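Beta-glucoside kinase (Listeria monocytogenes, PDB 4HTL) catalyses the ATP-dependent phosphorylation of cellobiose to cellobiose-6'-phosphate and may also regulate transcription of the cellobiose-PTS operon. Local coordinates at residues 5-11 with 57-63; 100-104 with 288-293; 131-135 with 175-181; 183-187 with 213-218. All coordinates share one frame; numbering follows the deposited sequence. Where two conformers were deposited one is given.

How the interactions relate
Interactions 1 and 2 share one sheet in one lobe of the bilobal sugar-kinase fold, with centres about 9 Å apart. Strand 59-64, the second partner of interaction 1, also bonds to strand 101-105 of interaction 2, and helix 280-293 returns from the chain's end to cover them. Interactions 3 and 4 lie on the other side of the chain's centre, about 13 Å apart between centres, and both use helix 180-191. Along the chain, interaction 1 closes first, while interactions 3 and 4 follow in series between the two segments of interaction 2. About 29 Å separates the centres of interactions 1 and 3, each bearing a loop or strand near the putative ATP site.

Interaction 1: 5-11 with 57-63; sequences KIAAFDI and VTGIAVS
Ile-6 and Ala-61 meet on one face of the parallel strand pair 6-11 and 59-64, the middle of the mixed sheet in the actin-like ATPase fold of ROK kinases. The relief of this face is low. Gly-59 has no side chain, and Ile-6 CG1 lies on the side where one would stand; the CG2 branch reaches forward to Ala-61 CB at 3.8 Å. Ala-8 adds just a methyl, and helix 280-293 settles on this face, with Leu-282 and Val-286 against Ala-8 and Phe-289 against Ile-6.

The opposite face is more rugged. Ala-7 is the dip, filled from the neighbouring segment by Val-57, whose CG1 comes to 4.0 Å from Ala-7 CB. Beyond it rises the Phe-9 ring, met at its edge and in its plane by the Ile-60 branch, CG2 lying 3.8 Å from CE2. Ile-11 CD1 then leans obliquely over Val-62 CG1. Helix 40-52 covers these bumps through Leu-51, Met-47 and Ile-43.

Between the faces, backbone bonds alternate in parallel register from Ala-7 N to Gly-59 O up to Ile-11 N to Ser-63 O. At the other end Thr-58 N reaches Lys-5 O at 2.7 Å, while Thr-58 OG1 accepts a bond from Lys-5 N. Residues 8 to 11 probably belong to the ATP site. There Asp-10 holds CG opposite its own N (chi1 178°), and Ser-63 OG donates to Asp-10 OD1 at 2.9 Å, arriving 43° out of the carboxylate plane.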
loop_
_atom_site.group_PDB
_atom_site.type_symbol
_atom_site.label_atom_id
_atom_site.label_comp_id
_atom_site.label_asym_id
_atom_site.label_seq_id
_atom_site.Cartn_x
_atom_site.Cartn_y
_atom_site.Cartn_z
ATOM N N LYS A 5 12.821 34.357 -0.731
ATOM C CA LYS A 5 12.143 34.111 -2.017
ATOM C C LYS A 5 12.756 32.832 -2.578
ATOM O O LYS A 5 13.982 32.732 -2.721
ATOM C CB LYS A 5 12.370 35.246 -3.025
ATOM C CG LYS A 5 11.615 36.545 -2.767
ATOM C CD LYS A 5 12.007 37.627 -3.778
ATOM C CE LYS A 5 11.160 38.884 -3.616
ATOM N NZ LYS A 5 11.405 39.934 -4.649
ATOM N N ILE A 6 11.906 31.865 -2.899
ATOM C CA ILE A 6 12.350 30.517 -3.299
ATOM C C ILE A 6 12.114 30.290 -4.780
ATOM O O ILE A 6 11.004 30.443 -5.276
ATOM C CB ILE A 6 11.671 29.415 -2.418
ATOM C CG1 ILE A 6 12.029 29.632 -0.937
ATOM C CG2 ILE A 6 12.067 28.003 -2.861
ATOM C CD1 ILE A 6 11.013 29.044 0.041
ATOM N N ALA A 7 13.181 29.977 -5.506
ATOM C CA ALA A 7 13.058 29.520 -6.896
ATOM C C ALA A 7 12.575 28.068 -6.901
ATOM O O ALA A 7 13.264 27.188 -6.388
ATOM C CB ALA A 7 14.386 29.637 -7.626
ATOM N N ALA A 8 11.397 27.835 -7.468
ATOM C CA ALA A 8 10.792 26.509 -7.519
ATOM C C ALA A 8 10.766 26.007 -8.946
ATOM O O ALA A 8 10.442 26.761 -9.897
ATOM C CB ALA A 8 9.361 26.531 -6.928
ATOM N N PHE A 9 11.062 24.728 -9.100
ATOM C CA PHE A 9 11.018 24.064 -10.364
ATOM C C PHE A 9 10.189 22.801 -10.296
ATOM O O PHE A 9 10.393 21.967 -9.434
ATOM C CB PHE A 9 12.425 23.670 -10.837
ATOM C CG PHE A 9 13.347 24.832 -11.036
ATOM C CD1 PHE A 9 13.268 25.576 -12.191
ATOM C CD2 PHE A 9 14.252 25.213 -10.051
ATOM C CE1 PHE A 9 14.086 26.677 -12.380
ATOM C CE2 PHE A 9 15.073 26.321 -10.232
ATOM C CZ PHE A 9 14.984 27.058 -11.397
ATOM N N ASP A 10 9.326 22.629 -11.288
ATOM C CA ASP A 10 8.520 21.426 -11.396
ATOM C C ASP A 10 8.725 20.830 -12.765
ATOM O O ASP A 10 8.240 21.377 -13.780
ATOM C CB ASP A 10 7.049 21.763 -11.190
ATOM C CG ASP A 10 6.142 20.549 -11.327
ATOM O OD1 ASP A 10 6.562 19.364 -11.105
ATOM O OD2 ASP A 10 4.990 20.798 -11.638
ATOM N N ILE A 11 9.441 19.714 -12.784
ATOM C CA ILE A 11 9.822 19.029 -14.008
ATOM C C ILE A 11 8.720 18.082 -14.432
ATOM O O ILE A 11 8.493 17.041 -13.786
ATOM C CB ILE A 11 11.130 18.245 -13.805
ATOM C CG1 ILE A 11 12.244 19.196 -13.379
ATOM C CG2 ILE A 11 11.504 17.534 -15.103
ATOM C CD1 ILE A 11 13.480 18.521 -12.802
ATOM N N VAL A 57 16.452 35.483 -5.423
ATOM C CA VAL A 57 16.097 34.211 -4.770
ATOM C C VAL A 57 17.151 33.793 -3.731
ATOM O O VAL A 57 18.351 34.037 -3.897
ATOM C CB VAL A 57 15.720 33.075 -5.764
ATOM C CG1 VAL A 57 14.636 33.528 -6.728
ATOM C CG2 VAL A 57 16.904 32.558 -6.544
ATOM N N THR A 58 16.665 33.201 -2.634
ATOM C CA THR A 58 17.482 32.853 -1.481
ATOM C C THR A 58 17.501 31.333 -1.249
ATOM O O THR A 58 18.134 30.841 -0.307
ATOM C CB THR A 58 16.922 33.550 -0.232
ATOM O OG1 THR A 58 15.557 33.145 -0.050
ATOM C CG2 THR A 58 17.000 35.109 -0.356
ATOM N N GLY A 59 16.804 30.592 -2.114
ATOM C CA GLY A 59 16.672 29.153 -1.977
ATOM C C GLY A 59 16.095 28.551 -3.249
ATOM O O GLY A 59 15.493 29.258 -4.067
ATOM N N ILE A 60 16.303 27.248 -3.418
ATOM C CA ILE A 60 15.843 26.534 -4.609
ATOM C C ILE A 60 15.135 25.250 -4.184
ATOM O O ILE A 60 15.662 24.505 -3.351
ATOM C CB ILE A 60 17.002 26.195 -5.578
ATOM C CG1 ILE A 60 17.783 27.465 -6.023
ATOM C CG2 ILE A 60 16.466 25.422 -6.787
ATOM C CD1 ILE A 60 19.084 27.178 -6.758
ATOM N N ALA A 61 13.951 25.006 -4.765
ATOM C CA ALA A 61 13.098 23.855 -4.443
ATOM C C ALA A 61 12.732 23.181 -5.758
ATOM O O ALA A 61 12.291 23.840 -6.708
ATOM C CB ALA A 61 11.827 24.312 -3.716
ATOM N N VAL A 62 12.955 21.879 -5.828
ATOM C CA VAL A 62 12.716 21.108 -7.050
ATOM C C VAL A 62 11.728 19.972 -6.816
ATOM O O VAL A 62 11.839 19.219 -5.814
ATOM C CB VAL A 62 14.048 20.522 -7.591
ATOM C CG1 VAL A 62 13.814 19.710 -8.879
ATOM C CG2 VAL A 62 15.092 21.636 -7.778
ATOM N N SER A 63 10.806 19.821 -7.781
ATOM C CA SER A 63 9.935 18.664 -7.913
ATOM C C SER A 63 10.403 17.916 -9.194
ATOM O O SER A 63 10.351 18.451 -10.313
ATOM C CB SER A 63 8.469 19.118 -8.022
ATOM O OG SER A 63 7.627 18.183 -8.651
#

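Interaction 2: 100-104 with 288-293; sequences PVAIE and HFLQEE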
loop_
_atom_site.group_PDB
_atom_site.type_symbol
_atom_site.label_atom_id
_atom_site.label_comp_id
_atom_site.label_asym_id
_atom_site.label_seq_id
_atom_site.Cartn_x
_atom_site.Cartn_y
_atom_site.Cartn_z
ATOM N N PRO A 100 20.872 27.352 -0.643
ATOM C CA PRO A 100 20.305 26.080 -0.170
ATOM C C PRO A 100 19.322 25.510 -1.193
ATOM O O PRO A 100 18.595 26.273 -1.853
ATOM C CB PRO A 100 19.587 26.463 1.122
ATOM C CG PRO A 100 19.314 27.927 0.995
ATOM C CD PRO A 100 20.445 28.494 0.186
ATOM N N VAL A 101 19.337 24.182 -1.330
ATOM C CA VAL A 101 18.545 23.459 -2.328
ATOM C C VAL A 101 17.819 22.286 -1.659
ATOM O O VAL A 101 18.351 21.640 -0.743
ATOM C CB VAL A 101 19.442 22.937 -3.485
ATOM C CG1 VAL A 101 18.606 22.185 -4.530
ATOM C CG2 VAL A 101 20.210 24.102 -4.123
ATOM N N ALA A 102 16.589 22.046 -2.090
ATOM C CA ALA A 102 15.861 20.853 -1.718
ATOM C C ALA A 102 15.243 20.227 -2.970
ATOM O O ALA A 102 14.917 20.904 -3.961
ATOM C CB ALA A 102 14.806 21.142 -0.664
ATOM N N ILE A 103 15.110 18.915 -2.909
ATOM C CA ILE A 103 14.532 18.157 -3.998
ATOM C C ILE A 103 13.644 17.022 -3.456
ATOM O O ILE A 103 13.966 16.386 -2.431
ATOM C CB ILE A 103 15.628 17.618 -4.899
ATOM C CG1 ILE A 103 15.024 16.907 -6.103
ATOM C CG2 ILE A 103 16.537 16.695 -4.117
ATOM C CD1 ILE A 103 15.998 16.783 -7.235
ATOM N N GLU A 104 12.519 16.782 -4.148
ATOM C CA GLU A 104 11.568 15.732 -3.780
ATOM C C GLU A 104 10.943 15.249 -5.096
ATOM O O GLU A 104 10.979 15.948 -6.107
ATOM C CB GLU A 104 10.512 16.273 -2.797
ATOM C CG GLU A 104 9.380 15.308 -2.354
ATOM C CD GLU A 104 9.837 14.016 -1.746
ATOM O OE1 GLU A 104 9.959 13.956 -0.524
ATOM O OE2 GLU A 104 10.053 13.037 -2.506
ATOM N N HIS A 288 8.407 21.060 0.905
ATOM C CA HIS A 288 9.557 20.222 1.261
ATOM C C HIS A 288 10.766 21.043 1.629
ATOM O O HIS A 288 11.401 20.784 2.642
ATOM C CB HIS A 288 9.868 19.248 0.117
ATOM C CG HIS A 288 11.105 18.451 0.324
ATOM N ND1 HIS A 288 11.255 17.605 1.354
ATOM C CD2 HIS A 288 12.308 18.430 -0.381
ATOM C CE1 HIS A 288 12.483 17.047 1.300
ATOM N NE2 HIS A 288 13.132 17.563 0.248
ATOM N N PHE A 289 11.086 22.063 0.827
ATOM C CA PHE A 289 12.216 22.956 1.103
ATOM C C PHE A 289 12.074 23.597 2.476
ATOM O O PHE A 289 13.029 23.625 3.253
ATOM C CB PHE A 289 12.291 24.065 0.030
ATOM C CG PHE A 289 13.349 25.101 0.304
ATOM C CD1 PHE A 289 14.591 25.014 -0.273
ATOM C CD2 PHE A 289 13.077 26.175 1.135
ATOM C CE1 PHE A 289 15.554 25.970 -0.015
ATOM C CE2 PHE A 289 14.027 27.126 1.405
ATOM C CZ PHE A 289 15.275 27.019 0.830
ATOM N N LEU A 290 10.862 24.086 2.780
ATOM C CA LEU A 290 10.597 24.750 4.074
ATOM C C LEU A 290 10.767 23.794 5.281
ATOM O O LEU A 290 11.263 24.195 6.338
ATOM C CB LEU A 290 9.207 25.393 4.083
ATOM C CG LEU A 290 9.020 26.629 3.186
ATOM C CD1 LEU A 290 7.556 27.034 3.126
ATOM C CD2 LEU A 290 9.882 27.828 3.609
ATOM N N GLN A 291 10.384 22.532 5.096
ATOM C CA GLN A 291 10.571 21.480 6.105
ATOM C C GLN A 291 12.053 21.194 6.317
ATOM O O GLN A 291 12.521 21.019 7.447
ATOM C CB GLN A 291 9.877 20.183 5.670
ATOM C CG GLN A 291 8.367 20.168 5.899
ATOM C CD GLN A 291 7.817 18.771 5.852
ATOM O OE1 GLN A 291 8.142 17.992 4.945
ATOM N NE2 GLN A 291 7.004 18.426 6.829
ATOM N N GLU A 292 12.794 21.143 5.207
ATOM C CA GLU A 292 14.229 20.898 5.249
ATOM C C GLU A 292 15.002 22.034 5.933
ATOM O O GLU A 292 15.968 21.760 6.679
ATOM C CB GLU A 292 14.796 20.639 3.846
ATOM C CG GLU A 292 14.464 19.253 3.285
ATOM C CD GLU A 292 15.136 18.137 4.060
ATOM O OE1 GLU A 292 16.374 17.956 3.917
ATOM O OE2 GLU A 292 14.422 17.442 4.821
ATOM N N GLU A 293 14.603 23.286 5.671
ATOM C CA GLU A 293 15.293 24.398 6.305
ATOM C C GLU A 293 15.184 24.329 7.831
ATOM O O GLU A 293 16.105 24.760 8.511
ATOM C CB GLU A 293 14.862 25.750 5.733
ATOM C CG GLU A 293 15.418 26.006 4.333
ATOM C CD GLU A 293 16.941 26.056 4.269
ATOM O OE1 GLU A 293 17.540 26.968 4.885
ATOM O OE2 GLU A 293 17.539 25.193 3.588
HETATM O O HOH W 1 17.593 19.116 1.541
HETATM O O HOH W 2 17.400 22.103 1.978
#
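The C-terminal helix 280-293 packs on strand 101-105, an outer strand of the actin-like sheet, through His-288 and Phe-289, which straddle Ala-102. The segment axes cross at 126° and approach to 7.9 Å, a spacing that the small alanine permits. Its CB points into the helix, 3.6 Å from Phe-289 CA, with the two rings to its flanks: His-288 CD2 at 3.7 Å and Phe-289 CD1 slightly farther. Each ring-bearing CG lies opposite the backbone N (chi1 174° and 175°), which swings the rings towards the strand.

They use different surfaces. One face of the imidazole takes Glu-104 CB in a CH-pi contact, 4.0 Å from the ring centroid and offset towards the rim. The carboxylate beyond that CB is tied elsewhere, by a salt bridge to Arg-147 and a hydrogen bond to Asn-108. Phe-289 instead turns its edge to the strand, placing CE1 3.6 Å from Pro-100 O, and Pro-100 CG crosses obliquely near CZ. The same phenylalanine also touches Ala-61 of the adjacent strand. Two waters lie between the strand and the end of the helix segment: one is 2.9 Å from Glu-292 OE1 and the other 2.9 Å from Val-101 O.

Interaction 3: 131-135 with 175-181; sequences IGTGI and NETTTML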
loop_
_atom_site.group_PDB
_atom_site.type_symbol
_atom_site.label_atom_id
_atom_site.label_comp_id
_atom_site.label_asym_id
_atom_site.label_seq_id
_atom_site.Cartn_x
_atom_site.Cartn_y
_atom_site.Cartn_z
ATOM N N ILE A 131 -4.166 10.351 -12.809
ATOM C CA ILE A 131 -4.482 9.554 -13.995
ATOM C C ILE A 131 -4.461 10.471 -15.240
ATOM O O ILE A 131 -5.283 11.358 -15.391
ATOM C CB ILE A 131 -5.856 8.912 -13.894
ATOM C CG1 ILE A 131 -6.007 8.097 -12.625
ATOM C CG2 ILE A 131 -6.176 8.044 -15.126
ATOM C CD1 ILE A 131 -7.446 7.677 -12.319
ATOM N N GLY A 132 -3.474 10.275 -16.092
ATOM C CA GLY A 132 -3.424 10.992 -17.393
ATOM C C GLY A 132 -2.825 10.100 -18.472
ATOM O O GLY A 132 -3.440 9.122 -18.859
ATOM N N THR A 133 -1.642 10.450 -18.961
ATOM C CA THR A 133 -0.908 9.597 -19.860
ATOM C C THR A 133 -0.379 8.358 -19.145
ATOM O O THR A 133 -0.319 7.268 -19.743
ATOM C CB THR A 133 0.211 10.372 -20.591
ATOM O OG1 THR A 133 1.168 10.845 -19.640
ATOM C CG2 THR A 133 -0.388 11.539 -21.351
ATOM N N GLY A 134 0.023 8.524 -17.887
ATOM C CA GLY A 134 0.340 7.411 -17.008
ATOM C C GLY A 134 -0.389 7.588 -15.679
ATOM O O GLY A 134 -1.323 8.375 -15.553
ATOM N N ILE A 135 0.015 6.805 -14.695
ATOM C CA ILE A 135 -0.554 6.852 -13.375
ATOM C C ILE A 135 0.532 7.242 -12.389
ATOM O O ILE A 135 1.651 6.718 -12.438
ATOM C CB ILE A 135 -1.077 5.494 -12.957
ATOM C CG1 ILE A 135 -2.096 4.961 -13.983
ATOM C CG2 ILE A 135 -1.635 5.485 -11.553
ATOM C CD1 ILE A 135 -3.419 5.594 -13.938
ATOM N N ASN A 175 -0.747 1.308 -15.551
ATOM C CA ASN A 175 0.032 2.177 -16.463
ATOM C C ASN A 175 -0.226 1.893 -17.927
ATOM O O ASN A 175 -0.094 2.806 -18.762
ATOM C CB ASN A 175 1.523 2.032 -16.204
ATOM C CG ASN A 175 2.019 2.907 -15.057
ATOM O OD1 ASN A 175 1.525 4.010 -14.871
ATOM N ND2 ASN A 175 3.057 2.455 -14.335
ATOM N N GLU A 176 -0.405 0.617 -18.239
ATOM C CA GLU A 176 -0.624 0.176 -19.595
ATOM C C GLU A 176 -2.020 -0.276 -19.972
ATOM O O GLU A 176 -2.251 -0.628 -21.142
ATOM C CB GLU A 176 0.438 -0.881 -19.981
ATOM C CG GLU A 176 1.844 -0.372 -19.708
ATOM C CD GLU A 176 2.976 -1.241 -20.252
ATOM O OE1 GLU A 176 2.815 -1.792 -21.356
ATOM O OE2 GLU A 176 4.045 -1.320 -19.565
ATOM N N THR A 177 -2.960 -0.288 -19.021
ATOM C CA THR A 177 -4.352 -0.683 -19.308
ATOM C C THR A 177 -5.385 0.387 -19.039
ATOM O O THR A 177 -6.504 0.287 -19.540
ATOM C CB THR A 177 -4.768 -1.894 -18.410
ATOM O OG1 THR A 177 -4.781 -1.527 -17.030
ATOM C CG2 THR A 177 -3.781 -3.063 -18.619
ATOM N N THR A 178 -5.050 1.350 -18.174
ATOM C CA THR A 178 -6.035 2.229 -17.576
ATOM C C THR A 178 -5.566 3.695 -17.487
ATOM O O THR A 178 -5.270 4.210 -16.401
ATOM C CB THR A 178 -6.472 1.674 -16.217
ATOM O OG1 THR A 178 -6.741 0.263 -16.334
ATOM C CG2 THR A 178 -7.652 2.405 -15.617
ATOM N N THR A 179 -5.452 4.349 -18.648
ATOM C CA THR A 179 -4.978 5.736 -18.726
ATOM C C THR A 179 -5.702 6.419 -19.857
ATOM O O THR A 179 -6.296 5.756 -20.744
ATOM C CB THR A 179 -3.446 5.857 -18.985
ATOM O OG1 THR A 179 -3.138 5.460 -20.319
ATOM C CG2 THR A 179 -2.615 4.968 -17.983
HETATM N N MSE A 180 -5.630 7.746 -19.863
HETATM C CA MSE A 180 -6.207 8.525 -20.969
HETATM C C MSE A 180 -5.530 8.187 -22.327
HETATM O O MSE A 180 -6.196 8.152 -23.376
HETATM C CB MSE A 180 -6.095 9.995 -20.667
HETATM C CG MSE A 180 -6.874 10.419 -19.370
HETATM SE SE MSE A 180 -8.826 10.256 -19.413
HETATM C CE MSE A 180 -9.123 11.861 -20.444
ATOM N N LEU A 181 -4.217 7.936 -22.295
ATOM C CA LEU A 181 -3.477 7.482 -23.470
ATOM C C LEU A 181 -3.971 6.131 -23.984
ATOM O O LEU A 181 -4.190 5.971 -25.187
ATOM C CB LEU A 181 -1.979 7.425 -23.213
ATOM C CG LEU A 181 -1.079 6.930 -24.371
ATOM C CD1 LEU A 181 -1.284 7.705 -25.696
ATOM C CD2 LEU A 181 0.388 6.948 -23.900
HETATM O O HOH W 3 -0.580 4.555 -20.788
HETATM O O HOH W 4 3.505 6.379 -14.147
#
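The flat carboxamide of Asn-175 is turned so that its oxygen faces Ile-135: OD1 accepts the Ile-135 N-H at 3.2 Å, with the donor almost in line with the carbonyl bond (C=O...N 173°). The same oxygen lies 3.6 Å from Ile-135 CB, and the two side chains pass at a slant. A second flat group, the Gly-132 peptide, presents its oxygen to the start of helix 180-191. Met-180 N, here of a selenomethionine, donates to Gly-132 O at 2.8 Å, a bent bond (135° at the hydrogen) whose donor is tilted from the carbonyl plane. Thus a helix-start N-H that has no partner within its own helix is met by the loop.

Thr-179 is the N-cap of that helix. Its OG1 sits between the backbone N and carbonyl carbon (chi1 71°), where it bonds to Val-182 N. From there OG1 also donates to a water that gives its protons to Thr-133 O and Asn-175 O, the latter at 2.7 Å, so one molecule stitches together three polar atoms. The methyl branch, CG2, faces the loop and lies 4.0 Å from Ile-135 CG1, while Ile-135 CD1 rests 3.4 Å from Thr-178 O. Ile-131 leads behind to Phe-221 and Ile-225 of helix 212-236.

The Gly-Thr-Gly turn joins antiparallel strands 126-131 and 135-141, and in ROK and other actin-like ATPase kinases such a glycine-rich hairpin is the second phosphate loop; its place near Gly-13 is consistent with that role.

Interaction 4: 183-187 with 213-218; sequences LRRQY and VSERLI
Leu-217, on helix 212-236, points at helix 180-191 and sits at the heart of this roughly antiparallel helix pair in the second lobe of the kinase. The segment axes lie at 147° and come no closer than 10.5 Å, so side chains bridge the gap.

Apolar contacts dominate. One branch of Leu-217, CD1, pushes in next to the backbone of helix 180-191, 3.6 Å from Tyr-187 N, while the other, CD2, lies beside the Gln-186 stem. Leu-183 answers from a turn away: its CD2 rests 3.8 Å from Leu-217 CB, and its CD1 meets Ile-218 CD1 at 3.9 Å, the two side chains crossing at about a right angle.

The aromatic contacts centre on Tyr-187, whose CG stands opposite the backbone N (chi1 -161°), carrying the ring along the flank of the partner helix. Leu-217 CD1 touches the ring at its edge, and CE1 comes 3.6 Å from Ser-214 OG, a hydroxyl bonded to Asp-211. Ile-203 of helix 200-208 packs on the tyrosine too.

Polar linkage across the pair is by water: a single molecule donates to Gln-186 OE1 at 2.6 Å and to Leu-217 O at 2.8 Å.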
loop_
_atom_site.group_PDB
_atom_site.type_symbol
_atom_site.label_atom_id
_atom_site.label_comp_id
_atom_site.label_asym_id
_atom_site.label_seq_id
_atom_site.Cartn_x
_atom_site.Cartn_y
_atom_site.Cartn_z
ATOM N N LEU A 183 -6.918 4.876 -23.560
ATOM C CA LEU A 183 -8.217 5.108 -24.162
ATOM C C LEU A 183 -8.124 5.560 -25.603
ATOM O O LEU A 183 -8.839 5.018 -26.480
ATOM C CB LEU A 183 -9.024 6.135 -23.369
ATOM C CG LEU A 183 -9.781 5.669 -22.132
ATOM C CD1 LEU A 183 -10.350 6.908 -21.416
ATOM C CD2 LEU A 183 -10.911 4.668 -22.474
ATOM N N ARG A 184 -7.238 6.503 -25.859
ATOM C CA ARG A 184 -7.031 7.011 -27.226
ATOM C C ARG A 184 -6.467 5.917 -28.138
ATOM O O ARG A 184 -6.926 5.749 -29.269
ATOM C CB ARG A 184 -6.146 8.259 -27.222
ATOM C CG ARG A 184 -6.809 9.437 -26.511
ATOM C CD ARG A 184 -5.838 10.587 -26.331
ATOM N NE ARG A 184 -5.270 10.928 -27.633
ATOM C CZ ARG A 184 -3.988 10.833 -27.985
ATOM N NH1 ARG A 184 -3.041 10.502 -27.109
ATOM N NH2 ARG A 184 -3.636 11.151 -29.232
ATOM N N ARG A 185 -5.499 5.155 -27.632
ATOM C CA ARG A 185 -4.940 4.017 -28.377
ATOM C C ARG A 185 -6.001 2.994 -28.730
ATOM O O ARG A 185 -6.062 2.527 -29.861
ATOM C CB ARG A 185 -3.830 3.358 -27.594
ATOM C CG ARG A 185 -2.580 4.205 -27.594
ATOM C CD ARG A 185 -1.378 3.526 -26.937
ATOM N NE ARG A 185 -1.204 2.138 -27.388
ATOM C CZ ARG A 185 -1.121 1.080 -26.578
ATOM N NH1 ARG A 185 -1.157 1.231 -25.250
ATOM N NH2 ARG A 185 -0.987 -0.146 -27.087
ATOM N N GLN A 186 -6.844 2.638 -27.764
ATOM C CA GLN A 186 -7.887 1.693 -28.024
ATOM C C GLN A 186 -8.885 2.220 -29.055
ATOM O O GLN A 186 -9.321 1.486 -29.938
ATOM C CB GLN A 186 -8.642 1.355 -26.742
ATOM C CG GLN A 186 -7.818 0.582 -25.733
ATOM C CD GLN A 186 -8.420 0.504 -24.329
ATOM O OE1 GLN A 186 -9.299 1.299 -23.975
ATOM N NE2 GLN A 186 -7.933 -0.469 -23.508
ATOM N N TYR A 187 -9.292 3.476 -28.900
ATOM C CA TYR A 187 -10.201 4.086 -29.866
ATOM C C TYR A 187 -9.632 4.097 -31.273
ATOM O O TYR A 187 -10.358 3.792 -32.242
ATOM C CB TYR A 187 -10.584 5.492 -29.424
ATOM C CG TYR A 187 -11.855 5.989 -30.118
ATOM C CD1 TYR A 187 -13.094 5.417 -29.833
ATOM C CD2 TYR A 187 -11.808 7.036 -31.029
ATOM C CE1 TYR A 187 -14.240 5.843 -30.463
ATOM C CE2 TYR A 187 -12.956 7.487 -31.645
ATOM C CZ TYR A 187 -14.171 6.878 -31.358
ATOM O OH TYR A 187 -15.314 7.324 -31.957
ATOM N N VAL A 213 -19.072 1.420 -28.966
ATOM C CA VAL A 213 -17.610 1.229 -28.895
ATOM C C VAL A 213 -17.077 2.078 -27.758
ATOM O O VAL A 213 -16.303 1.593 -26.922
ATOM C CB VAL A 213 -16.905 1.540 -30.238
ATOM C CG1 VAL A 213 -15.429 1.907 -30.041
ATOM C CG2 VAL A 213 -17.054 0.361 -31.263
ATOM N N SER A 214 -17.506 3.346 -27.712
ATOM C CA SER A 214 -17.097 4.254 -26.672
ATOM C C SER A 214 -17.552 3.816 -25.289
ATOM O O SER A 214 -16.786 3.936 -24.305
ATOM C CB SER A 214 -17.590 5.642 -26.995
ATOM O OG SER A 214 -17.062 6.074 -28.265
ATOM N N GLU A 215 -18.801 3.365 -25.198
ATOM C CA GLU A 215 -19.309 2.809 -23.968
ATOM C C GLU A 215 -18.399 1.738 -23.410
ATOM O O GLU A 215 -18.090 1.740 -22.207
ATOM C CB GLU A 215 -20.740 2.321 -24.081
ATOM C CG GLU A 215 -21.725 3.459 -24.177
ATOM C CD GLU A 215 -23.151 3.023 -24.484
ATOM O OE1 GLU A 215 -23.365 1.885 -24.974
ATOM O OE2 GLU A 215 -24.072 3.826 -24.214
ATOM N N ARG A 216 -17.961 0.809 -24.252
ATOM C CA ARG A 216 -17.122 -0.255 -23.750
ATOM C C ARG A 216 -15.797 0.305 -23.259
ATOM O O ARG A 216 -15.301 -0.082 -22.201
ATOM C CB ARG A 216 -16.918 -1.358 -24.809
ATOM C CG ARG A 216 -16.075 -2.527 -24.293
ATOM C CD ARG A 216 -16.002 -3.682 -25.296
ATOM N NE ARG A 216 -15.149 -4.714 -24.755
ATOM C CZ ARG A 216 -15.489 -5.565 -23.785
ATOM N NH1 ARG A 216 -16.723 -5.615 -23.304
ATOM N NH2 ARG A 216 -14.589 -6.417 -23.317
ATOM N N LEU A 217 -15.205 1.201 -24.025
ATOM C CA LEU A 217 -13.899 1.744 -23.630
ATOM C C LEU A 217 -13.963 2.444 -22.273
ATOM O O LEU A 217 -13.110 2.230 -21.375
ATOM C CB LEU A 217 -13.346 2.686 -24.692
ATOM C CG LEU A 217 -13.040 2.186 -26.063
ATOM C CD1 LEU A 217 -12.214 3.265 -26.819
ATOM C CD2 LEU A 217 -12.470 0.782 -26.128
ATOM N N ILE A 218 -14.994 3.246 -22.088
ATOM C CA ILE A 218 -15.132 4.016 -20.864
ATOM C C ILE A 218 -15.465 3.111 -19.683
ATOM O O ILE A 218 -14.892 3.263 -18.580
ATOM C CB ILE A 218 -16.168 5.192 -20.999
ATOM C CG1 ILE A 218 -15.666 6.218 -22.071
ATOM C CG2 ILE A 218 -16.425 5.824 -19.615
ATOM C CD1 ILE A 218 -14.274 6.792 -21.844
HETATM O O HOH W 5 -10.506 1.231 -21.618
#